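Local atomic coordinates of 2-hydroxyisobutanoyl-CoA mutase large subunit (Aquincola tertiaricarbonis, PDB entry 4R3U), a protein that catalyses, with its cobalamin-binding small subunit, the interconversion of 2-hydroxyisobutyryl-CoA and (S)-3-hydroxybutyryl-CoA, acting as the substrate-binding partner. Residues 244-249 and 293-298; 323-328 and 334-339. All blocks are in the same frame, centred on the assembly; numbering follows the deposited sequence.

How the contacts relate
Both contacts lie on the same side of the chain and share the wall of the coenzyme A pocket, their centres about 13 Å apart. Contact 1 is polar and partly buried: it joins two loop-like segments through the guanidinium of R295 and handles phosphate. Contact 2 is buried and mostly van der Waals where its segments meet, with no hydrogen bond across it, methionines fastening the end of helix 306-327 to the loop that follows; its polar groups serve the neighbourhood instead. Segment 334-339 ties the two together: R339 NH2 lies 2.7 Å from N248 OD1, a probable hydrogen bond, and R337 is probably hydrogen-bonded to the carbonyl of P294.

Contact 1: residues 244-249 and 293-298; sequences LKRYNP and APRLAF. With 3KK (S-{(3R,5R,9R)-1-[(2R,3S,4R,5R)-5-(6-amino-9H-purin-9-yl)-4-hydroxy-3-(phosphonooxy)tetrahydrofuran-2-yl]-3,5,9-trihydroxy-8,8-dimethyl-3,5-dioxido-10,14-dioxo-2,4,6-trioxa-11,15-diaza-3lambda~5~,5lambda~5~-diphosphaheptadecan-17-yl} 2-hydroxy-2-methylpropanethioate), chain F.
R295 reaches across to N248 and carries most of the polar contact. Its NH2 donates to N248 OD1 (3.1 Å, 146° at the hydrogen); the acceptor lies near the guanidinium plane, whereas the donor stands well above the amide's carbonyl plane, the two planes being 45° apart. OD1 also receives a hydrogen bond from R339. A water accepts from N248 ND2 and R295 NH2 and connects both to O1A of the ligand's diphosphate.

Backbone carbonyls of 245-247 form a polar wall around R295: K245 O is 3.0 Å from R295 NE, Y247 O comes close to CD, and R246 O sits over one face of the guanidinium, 3.3 Å above its plane. The R295 chain folds at chi2 (-74°), which brings the guanidinium back across these carbonyls.

The 3'-phosphate of coenzyme A is gripped by two arginines, both experimentally established substrate-binding residues. R246 offers NE and NH2 together to O7A, each at 2.8 Å, with the phosphorus in the guanidinium plane; a bend at chi3 turns this edge to the phosphate. R295 NH1 is hydrogen-bonded to O8A, at a short 2.5 Å whose exact length is doubtful. The two arginines thus address different phosphate oxygens, and their charge probably balances the dianion.

Van der Waals contact is lighter. The P249 ring rests against the R295 carbonyl, its CD 3.7 Å from R295 O, and A297 CB makes an apolar contact with the pantetheine methyl CDP.

Around this site, L244 and Y247 pack on helix 183-196 and P249 on helix 226-243, while L296 and F298 lean on helix 264-283. Strand 247-248 runs parallel to 206-208, and segment 293-298 leads into strand 298-302, which places the phosphate clamp at the strand-beginning end of the TIM barrel.

Contact 2: residues 323-328 and 334-339; sequences IMKERF and ESMRLR. With 3KK (S-{(3R,5R,9R)-1-[(2R,3S,4R,5R)-5-(6-amino-9H-purin-9-yl)-4-hydroxy-3-(phosphonooxy)tetrahydrofuran-2-yl]-3,5,9-trihydroxy-8,8-dimethyl-3,5-dioxido-10,14-dioxo-2,4,6-trioxa-11,15-diaza-3lambda~5~,5lambda~5~-diphosphaheptadecan-17-yl} 2-hydroxy-2-methylpropanethioate), chain F.
Beyond M336, where it meets M324, the loop carries two flat groups toward the coenzyme A, the guanidiniums of R337 and R339. That of R339 has the ligand's methyl CDP over one face, 3.5 Å above the plane and displaced toward its rim, with NH1 the nearest atom. R337 is sandwiched: R339 CD lies over the centre of one guanidinium face at 3.4 Å, and E334 CB covers the opposite face nearer the rim.

Where the segments meet, the contact is mostly van der Waals, with no hydrogen bond across it. M324 CB packs 4.0 Å from M336 CG, and M324 CG comes to 3.3 Å of S335 O. Bends at chi2 (-47°) and chi3 curl the M324 chain so that CE also lies near this carbonyl. M336 sends SD alongside K325, 3.7 Å from its CB; the two chains cross at a slant, and K325, extended beyond CG, leads its ammonium away to a cation-pi contact with Y80. S335 OG is hydrogen-bonded to D290.

A wider pi-type turn spans 323-327, I323 O accepting from both R327 N (2.8 Å) and F328 N (3.0 Å).

R339 NH2 also donates to L296 O, so its guanidinium is held from the loop before strand 298-302 while it faces the pantetheine. With an alanine at R339, CDP would probably lose the guanidinium face it packs on and R337 the CD over its own, while N248 OD1, still bonded by R295, and the L296 carbonyl are each likely to lose one donor.

Helix 306-327 and the turn after it connect parallel neighbouring strands 298-302 and 340-344, the beta-alpha-beta unit from which a TIM barrel is built; R339, just ahead of the second strand, belongs to the coenzyme A pocket.

Contact 1: residues 244-249 and 293-298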
loop_
_atom_site.group_PDB
_atom_site.type_symbol
_atom_site.label_atom_id
_atom_site.label_comp_id
_atom_site.label_asym_id
_atom_site.label_seq_id
_atom_site.Cartn_x
_atom_site.Cartn_y
_atom_site.Cartn_z
ATOM N N LEU A 244 15.867 -26.879 -24.016
ATOM C CA LEU A 244 15.345 -25.516 -23.832
ATOM C C LEU A 244 16.138 -24.696 -22.788
ATOM O O LEU A 244 15.688 -24.512 -21.646
ATOM C CB LEU A 244 13.839 -25.558 -23.472
ATOM C CG LEU A 244 12.894 -26.386 -24.326
ATOM C CD1 LEU A 244 11.640 -26.693 -23.562
ATOM C CD2 LEU A 244 12.573 -25.684 -25.623
ATOM N N LYS A 245 17.297 -24.180 -23.219
ATOM C CA LYS A 245 18.237 -23.395 -22.421
ATOM C C LYS A 245 17.655 -22.251 -21.578
ATOM O O LYS A 245 18.100 -22.062 -20.440
ATOM C CB LYS A 245 19.420 -22.900 -23.280
ATOM C CG LYS A 245 20.411 -24.012 -23.642
ATOM C CD LYS A 245 21.776 -23.452 -24.097
ATOM C CE LYS A 245 21.900 -23.272 -25.602
ATOM N NZ LYS A 245 23.317 -23.268 -26.055
ATOM N N ARG A 246 16.695 -21.480 -22.130
ATOM C CA ARG A 246 16.109 -20.333 -21.428
ATOM C C ARG A 246 14.746 -20.618 -20.758
ATOM O O ARG A 246 14.144 -19.717 -20.157
ATOM C CB ARG A 246 16.035 -19.118 -22.357
ATOM C CG ARG A 246 17.352 -18.418 -22.498
ATOM C CD ARG A 246 17.225 -17.129 -23.262
ATOM N NE ARG A 246 16.717 -16.060 -22.416
ATOM C CZ ARG A 246 15.718 -15.254 -22.754
ATOM N NH1 ARG A 246 15.131 -15.378 -23.941
ATOM N NH2 ARG A 246 15.291 -14.322 -21.908
ATOM N N TYR A 247 14.278 -21.880 -20.839
ATOM C CA TYR A 247 12.998 -22.324 -20.277
ATOM C C TYR A 247 13.079 -22.838 -18.826
ATOM O O TYR A 247 14.036 -23.532 -18.461
ATOM C CB TYR A 247 12.337 -23.375 -21.187
ATOM C CG TYR A 247 10.835 -23.405 -21.065
ATOM C CD1 TYR A 247 10.038 -22.568 -21.835
ATOM C CD2 TYR A 247 10.203 -24.270 -20.173
ATOM C CE1 TYR A 247 8.649 -22.596 -21.735
ATOM C CE2 TYR A 247 8.814 -24.300 -20.055
ATOM C CZ TYR A 247 8.041 -23.458 -20.836
ATOM O OH TYR A 247 6.672 -23.487 -20.723
ATOM N N ASN A 248 12.044 -22.504 -18.026
ATOM C CA ASN A 248 11.876 -22.917 -16.635
ATOM C C ASN A 248 10.877 -24.084 -16.605
ATOM O O ASN A 248 9.683 -23.853 -16.777
ATOM C CB ASN A 248 11.409 -21.738 -15.790
ATOM C CG ASN A 248 12.345 -20.568 -15.868
ATOM O OD1 ASN A 248 13.482 -20.651 -15.428
ATOM N ND2 ASN A 248 11.902 -19.466 -16.459
ATOM N N PRO A 249 11.358 -25.356 -16.493
ATOM C CA PRO A 249 10.431 -26.501 -16.582
ATOM C C PRO A 249 9.440 -26.693 -15.424
ATOM O O PRO A 249 8.550 -27.532 -15.543
ATOM C CB PRO A 249 11.376 -27.712 -16.714
ATOM C CG PRO A 249 12.604 -27.288 -16.031
ATOM C CD PRO A 249 12.759 -25.819 -16.323
ATOM N N ALA A 293 19.564 -27.884 -11.904
ATOM C CA ALA A 293 19.322 -27.006 -10.751
ATOM C C ALA A 293 19.327 -25.503 -11.070
ATOM O O ALA A 293 18.422 -24.800 -10.571
ATOM C CB ALA A 293 20.253 -27.322 -9.612
ATOM N N PRO A 294 20.231 -24.985 -11.957
ATOM C CA PRO A 294 20.183 -23.542 -12.285
ATOM C C PRO A 294 18.842 -23.055 -12.853
ATOM O O PRO A 294 18.465 -21.906 -12.620
ATOM C CB PRO A 294 21.299 -23.383 -13.323
ATOM C CG PRO A 294 22.223 -24.497 -13.070
ATOM C CD PRO A 294 21.364 -25.637 -12.645
ATOM N N ARG A 295 18.121 -23.954 -13.567
ATOM C CA ARG A 295 16.834 -23.713 -14.220
ATOM C C ARG A 295 15.577 -24.050 -13.399
ATOM O O ARG A 295 14.455 -23.742 -13.829
ATOM C CB ARG A 295 16.792 -24.357 -15.608
ATOM C CG ARG A 295 17.429 -23.494 -16.701
ATOM C CD ARG A 295 16.530 -22.326 -17.064
ATOM N NE ARG A 295 17.301 -21.252 -17.669
ATOM C CZ ARG A 295 16.907 -19.990 -17.748
ATOM N NH1 ARG A 295 17.682 -19.086 -18.318
ATOM N NH2 ARG A 295 15.729 -19.625 -17.266
ATOM N N LEU A 296 15.759 -24.634 -12.192
ATOM C CA LEU A 296 14.637 -24.892 -11.294
ATOM C C LEU A 296 14.163 -23.527 -10.804
ATOM O O LEU A 296 14.957 -22.580 -10.726
ATOM C CB LEU A 296 15.065 -25.749 -10.080
ATOM C CG LEU A 296 15.463 -27.205 -10.321
ATOM C CD1 LEU A 296 16.111 -27.791 -9.079
ATOM C CD2 LEU A 296 14.264 -28.044 -10.743
ATOM N N ALA A 297 12.879 -23.418 -10.486
ATOM C CA ALA A 297 12.263 -22.178 -10.008
ATOM C C ALA A 297 11.120 -22.523 -9.067
ATOM O O ALA A 297 10.672 -23.681 -9.006
ATOM C CB ALA A 297 11.774 -21.330 -11.184
ATOM N N PHE A 298 10.674 -21.521 -8.313
ATOM C CA PHE A 298 9.635 -21.640 -7.280
ATOM C C PHE A 298 8.514 -20.623 -7.447
ATOM O O PHE A 298 8.619 -19.681 -8.241
ATOM C CB PHE A 298 10.288 -21.485 -5.894
ATOM C CG PHE A 298 11.294 -22.557 -5.586
ATOM C CD1 PHE A 298 12.600 -22.470 -6.066
ATOM C CD2 PHE A 298 10.932 -23.678 -4.857
ATOM C CE1 PHE A 298 13.516 -23.497 -5.832
ATOM C CE2 PHE A 298 11.863 -24.696 -4.601
ATOM C CZ PHE A 298 13.139 -24.599 -5.098
HETATM C C4 3KK F . -3.991 -21.159 -9.934
HETATM C C3 3KK F . -3.242 -19.837 -9.801
HETATM C C2 3KK F . -3.407 -19.274 -8.392
HETATM O O3 3KK F . -3.813 -18.932 -10.731
HETATM C C1 3KK F . -1.746 -19.977 -10.113
HETATM O O1 3KK F . -1.077 -20.938 -9.727
HETATM S S1P 3KK F . -1.107 -18.637 -11.062
HETATM C C2P 3KK F . 0.632 -19.092 -11.310
HETATM C C3P 3KK F . 1.262 -18.195 -12.345
HETATM N N4P 3KK F . 2.675 -18.537 -12.436
HETATM C C5P 3KK F . 3.590 -17.673 -12.885
HETATM O O5P 3KK F . 3.338 -16.529 -13.275
HETATM C C6P 3KK F . 5.010 -18.248 -12.872
HETATM C C7P 3KK F . 6.021 -17.305 -13.508
HETATM N N8P 3KK F . 7.376 -17.856 -13.381
HETATM C C9P 3KK F . 8.412 -17.306 -14.033
HETATM O O9P 3KK F . 8.284 -16.339 -14.786
HETATM C CAP 3KK F . 9.781 -18.031 -13.879
HETATM O OAP 3KK F . 9.631 -19.465 -13.824
HETATM C CBP 3KK F . 10.766 -17.443 -12.812
HETATM C CDP 3KK F . 12.142 -18.112 -12.947
HETATM C CEP 3KK F . 10.264 -17.686 -11.384
HETATM C CCP 3KK F . 10.990 -15.931 -13.029
HETATM O O6A 3KK F . 11.367 -15.714 -14.400
HETATM P P2A 3KK F . 11.304 -14.320 -15.147
HETATM O O4A 3KK F . 10.045 -13.635 -14.818
HETATM O O5A 3KK F . 11.627 -14.570 -16.573
HETATM O O3A 3KK F . 12.506 -13.530 -14.394
HETATM P P1A 3KK F . 14.115 -13.854 -14.466
HETATM O O1A 3KK F . 14.402 -15.228 -14.957
HETATM O O2A 3KK F . 14.696 -13.437 -13.178
HETATM O O5B 3KK F . 14.493 -12.727 -15.580
HETATM C C5B 3KK F . 14.513 -12.982 -17.002
HETATM C C4B 3KK F . 15.935 -12.774 -17.555
HETATM O O4B 3KK F . 16.528 -11.528 -17.077
HETATM C C3B 3KK F . 16.867 -13.898 -17.116
HETATM O O3B 3KK F . 17.769 -14.186 -18.212
HETATM P P3B 3KK F . 17.721 -15.557 -19.065
HETATM O O8A 3KK F . 17.967 -16.586 -18.029
HETATM O O7A 3KK F . 16.367 -15.534 -19.657
HETATM O O9A 3KK F . 18.823 -15.349 -20.034
HETATM C C2B 3KK F . 17.617 -13.295 -15.942
HETATM O O2B 3KK F . 18.900 -13.905 -15.755
HETATM C C1B 3KK F . 17.739 -11.842 -16.355
HETATM N N9A 3KK F . 17.850 -10.923 -15.183
HETATM C C8A 3KK F . 16.958 -10.677 -14.225
HETATM N N7A 3KK F . 17.486 -9.794 -13.383
HETATM C C5A 3KK F . 18.705 -9.466 -13.826
HETATM C C4A 3KK F . 18.925 -10.169 -14.956
HETATM N N3A 3KK F . 20.088 -10.050 -15.648
HETATM C C2A 3KK F . 21.096 -9.165 -15.203
HETATM N N1A 3KK F . 20.817 -8.442 -14.011
HETATM C C6A 3KK F . 19.650 -8.623 -13.357
HETATM N N6A 3KK F . 19.379 -7.955 -12.235
HETATM O O HOH W 1 13.903 -17.510 -16.253
#

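Contact 2: residues 323-328 and 334-339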
loop_
_atom_site.group_PDB
_atom_site.type_symbol
_atom_site.label_atom_id
_atom_site.label_comp_id
_atom_site.label_asym_id
_atom_site.label_seq_id
_atom_site.Cartn_x
_atom_site.Cartn_y
_atom_site.Cartn_z
ATOM N N ILE A 323 20.860 -26.528 0.990
ATOM C CA ILE A 323 20.395 -27.861 0.558
ATOM C C ILE A 323 21.125 -28.280 -0.715
ATOM O O ILE A 323 21.687 -29.370 -0.768
ATOM C CB ILE A 323 18.845 -27.886 0.386
ATOM C CG1 ILE A 323 18.114 -27.753 1.749
ATOM C CG2 ILE A 323 18.372 -29.126 -0.362
ATOM C CD1 ILE A 323 16.563 -27.315 1.597
ATOM N N MET A 324 21.114 -27.404 -1.733
ATOM C CA MET A 324 21.750 -27.625 -3.032
ATOM C C MET A 324 23.262 -27.845 -2.923
ATOM O O MET A 324 23.776 -28.820 -3.486
ATOM C CB MET A 324 21.383 -26.491 -4.014
ATOM C CG MET A 324 19.877 -26.392 -4.296
ATOM S SD MET A 324 19.003 -27.960 -4.671
ATOM C CE MET A 324 19.447 -28.174 -6.305
ATOM N N LYS A 325 23.950 -27.009 -2.126
ATOM C CA LYS A 325 25.381 -27.134 -1.889
ATOM C C LYS A 325 25.717 -28.326 -1.014
ATOM O O LYS A 325 26.495 -29.181 -1.440
ATOM C CB LYS A 325 25.976 -25.847 -1.273
ATOM C CG LYS A 325 27.511 -25.850 -1.257
ATOM C CD LYS A 325 28.101 -24.918 -0.206
ATOM C CE LYS A 325 29.455 -24.446 -0.631
ATOM N NZ LYS A 325 29.830 -23.184 0.057
ATOM N N GLU A 326 25.174 -28.361 0.225
ATOM C CA GLU A 326 25.501 -29.388 1.214
ATOM C C GLU A 326 24.910 -30.748 0.975
ATOM O O GLU A 326 25.636 -31.744 1.099
ATOM C CB GLU A 326 25.262 -28.911 2.655
ATOM C CG GLU A 326 26.028 -27.649 3.053
ATOM C CD GLU A 326 27.551 -27.616 3.044
ATOM O OE1 GLU A 326 28.182 -28.660 3.340
ATOM O OE2 GLU A 326 28.112 -26.518 2.821
ATOM N N ARG A 327 23.612 -30.813 0.628
ATOM C CA ARG A 327 22.925 -32.083 0.417
ATOM C C ARG A 327 23.081 -32.631 -1.009
ATOM O O ARG A 327 23.189 -33.840 -1.182
ATOM C CB ARG A 327 21.442 -31.951 0.814
ATOM C CG ARG A 327 20.675 -33.272 0.842
ATOM C CD ARG A 327 19.192 -33.052 0.627
ATOM N NE ARG A 327 18.489 -34.327 0.644
ATOM C CZ ARG A 327 17.735 -34.735 1.657
ATOM N NH1 ARG A 327 17.154 -35.917 1.618
ATOM N NH2 ARG A 327 17.486 -33.925 2.678
ATOM N N PHE A 328 23.045 -31.770 -2.024
ATOM C CA PHE A 328 23.146 -32.285 -3.379
ATOM C C PHE A 328 24.531 -32.217 -4.002
ATOM O O PHE A 328 24.774 -32.865 -5.025
ATOM C CB PHE A 328 22.011 -31.758 -4.280
ATOM C CG PHE A 328 20.645 -32.195 -3.786
ATOM C CD1 PHE A 328 20.288 -33.547 -3.762
ATOM C CD2 PHE A 328 19.733 -31.265 -3.301
ATOM C CE1 PHE A 328 19.031 -33.952 -3.281
ATOM C CE2 PHE A 328 18.469 -31.669 -2.833
ATOM C CZ PHE A 328 18.126 -33.004 -2.831
ATOM N N GLU A 334 24.663 -20.966 -9.695
ATOM C CA GLU A 334 23.278 -20.824 -10.191
ATOM C C GLU A 334 22.364 -21.938 -9.684
ATOM O O GLU A 334 21.145 -21.745 -9.592
ATOM C CB GLU A 334 23.222 -20.779 -11.720
ATOM C CG GLU A 334 24.037 -19.669 -12.365
ATOM C CD GLU A 334 23.695 -19.488 -13.828
ATOM O OE1 GLU A 334 23.618 -20.503 -14.555
ATOM O OE2 GLU A 334 23.464 -18.329 -14.235
ATOM N N SER A 335 22.944 -23.089 -9.326
ATOM C CA SER A 335 22.223 -24.227 -8.750
ATOM C C SER A 335 21.767 -23.904 -7.312
ATOM O O SER A 335 20.851 -24.534 -6.801
ATOM C CB SER A 335 23.139 -25.442 -8.701
ATOM O OG SER A 335 23.403 -25.927 -10.002
ATOM N N MET A 336 22.445 -22.947 -6.658
ATOM C CA MET A 336 22.163 -22.563 -5.281
ATOM C C MET A 336 21.321 -21.271 -5.179
ATOM O O MET A 336 20.795 -20.983 -4.094
ATOM C CB MET A 336 23.473 -22.501 -4.466
ATOM C CG MET A 336 24.271 -23.803 -4.522
ATOM S SD MET A 336 26.020 -23.583 -4.140
ATOM C CE MET A 336 26.724 -24.378 -5.510
ATOM N N ARG A 337 21.152 -20.523 -6.305
ATOM C CA ARG A 337 20.327 -19.315 -6.295
ATOM C C ARG A 337 18.848 -19.551 -6.624
ATOM O O ARG A 337 18.502 -19.919 -7.751
ATOM C CB ARG A 337 20.956 -18.080 -6.994
ATOM C CG ARG A 337 21.260 -18.204 -8.478
ATOM C CD ARG A 337 20.228 -17.525 -9.364
ATOM N NE ARG A 337 20.339 -17.936 -10.777
ATOM C CZ ARG A 337 19.779 -19.033 -11.301
ATOM N NH1 ARG A 337 19.082 -19.862 -10.535
ATOM N NH2 ARG A 337 19.917 -19.307 -12.592
ATOM N N LEU A 338 17.982 -19.365 -5.603
ATOM C CA LEU A 338 16.538 -19.531 -5.708
ATOM C C LEU A 338 15.936 -18.355 -6.451
ATOM O O LEU A 338 16.150 -17.206 -6.072
ATOM C CB LEU A 338 15.899 -19.687 -4.298
ATOM C CG LEU A 338 14.399 -19.996 -4.219
ATOM C CD1 LEU A 338 14.099 -20.953 -3.091
ATOM C CD2 LEU A 338 13.575 -18.716 -4.045
ATOM N N ARG A 339 15.199 -18.657 -7.509
ATOM C CA ARG A 339 14.470 -17.686 -8.319
ATOM C C ARG A 339 13.004 -18.034 -8.075
ATOM O O ARG A 339 12.664 -19.227 -8.027
ATOM C CB ARG A 339 14.804 -17.793 -9.835
ATOM C CG ARG A 339 16.264 -17.509 -10.223
ATOM C CD ARG A 339 16.505 -17.839 -11.680
ATOM N NE ARG A 339 16.045 -19.199 -11.979
ATOM C CZ ARG A 339 15.520 -19.599 -13.130
ATOM N NH1 ARG A 339 15.403 -18.756 -14.147
ATOM N NH2 ARG A 339 15.115 -20.845 -13.275
HETATM C C4 3KK F . -3.991 -21.159 -9.934
HETATM C C3 3KK F . -3.242 -19.837 -9.801
HETATM C C2 3KK F . -3.407 -19.274 -8.392
HETATM O O3 3KK F . -3.813 -18.932 -10.731
HETATM C C1 3KK F . -1.746 -19.977 -10.113
HETATM O O1 3KK F . -1.077 -20.938 -9.727
HETATM S S1P 3KK F . -1.107 -18.637 -11.062
HETATM C C2P 3KK F . 0.632 -19.092 -11.310
HETATM C C3P 3KK F . 1.262 -18.195 -12.345
HETATM N N4P 3KK F . 2.675 -18.537 -12.436
HETATM C C5P 3KK F . 3.590 -17.673 -12.885
HETATM O O5P 3KK F . 3.338 -16.529 -13.275
HETATM C C6P 3KK F . 5.010 -18.248 -12.872
HETATM C C7P 3KK F . 6.021 -17.305 -13.508
HETATM N N8P 3KK F . 7.376 -17.856 -13.381
HETATM C C9P 3KK F . 8.412 -17.306 -14.033
HETATM O O9P 3KK F . 8.284 -16.339 -14.786
HETATM C CAP 3KK F . 9.781 -18.031 -13.879
HETATM O OAP 3KK F . 9.631 -19.465 -13.824
HETATM C CBP 3KK F . 10.766 -17.443 -12.812
HETATM C CDP 3KK F . 12.142 -18.112 -12.947
HETATM C CEP 3KK F . 10.264 -17.686 -11.384
HETATM C CCP 3KK F . 10.990 -15.931 -13.029
HETATM O O6A 3KK F . 11.367 -15.714 -14.400
HETATM P P2A 3KK F . 11.304 -14.320 -15.147
HETATM O O4A 3KK F . 10.045 -13.635 -14.818
HETATM O O5A 3KK F . 11.627 -14.570 -16.573
HETATM O O3A 3KK F . 12.506 -13.530 -14.394
HETATM P P1A 3KK F . 14.115 -13.854 -14.466
HETATM O O1A 3KK F . 14.402 -15.228 -14.957
HETATM O O2A 3KK F . 14.696 -13.437 -13.178
HETATM O O5B 3KK F . 14.493 -12.727 -15.580
HETATM C C5B 3KK F . 14.513 -12.982 -17.002
HETATM C C4B 3KK F . 15.935 -12.774 -17.555
HETATM O O4B 3KK F . 16.528 -11.528 -17.077
HETATM C C3B 3KK F . 16.867 -13.898 -17.116
HETATM O O3B 3KK F . 17.769 -14.186 -18.212
HETATM P P3B 3KK F . 17.721 -15.557 -19.065
HETATM O O8A 3KK F . 17.967 -16.586 -18.029
HETATM O O7A 3KK F . 16.367 -15.534 -19.657
HETATM O O9A 3KK F . 18.823 -15.349 -20.034
HETATM C C2B 3KK F . 17.617 -13.295 -15.942
HETATM O O2B 3KK F . 18.900 -13.905 -15.755
HETATM C C1B 3KK F . 17.739 -11.842 -16.355
HETATM N N9A 3KK F . 17.850 -10.923 -15.183
HETATM C C8A 3KK F . 16.958 -10.677 -14.225
HETATM N N7A 3KK F . 17.486 -9.794 -13.383
HETATM C C5A 3KK F . 18.705 -9.466 -13.826
HETATM C C4A 3KK F . 18.925 -10.169 -14.956
HETATM N N3A 3KK F . 20.088 -10.050 -15.648
HETATM C C2A 3KK F . 21.096 -9.165 -15.203
HETATM N N1A 3KK F . 20.817 -8.442 -14.011
HETATM C C6A 3KK F . 19.650 -8.623 -13.357
HETATM N N6A 3KK F . 19.379 -7.955 -12.235
#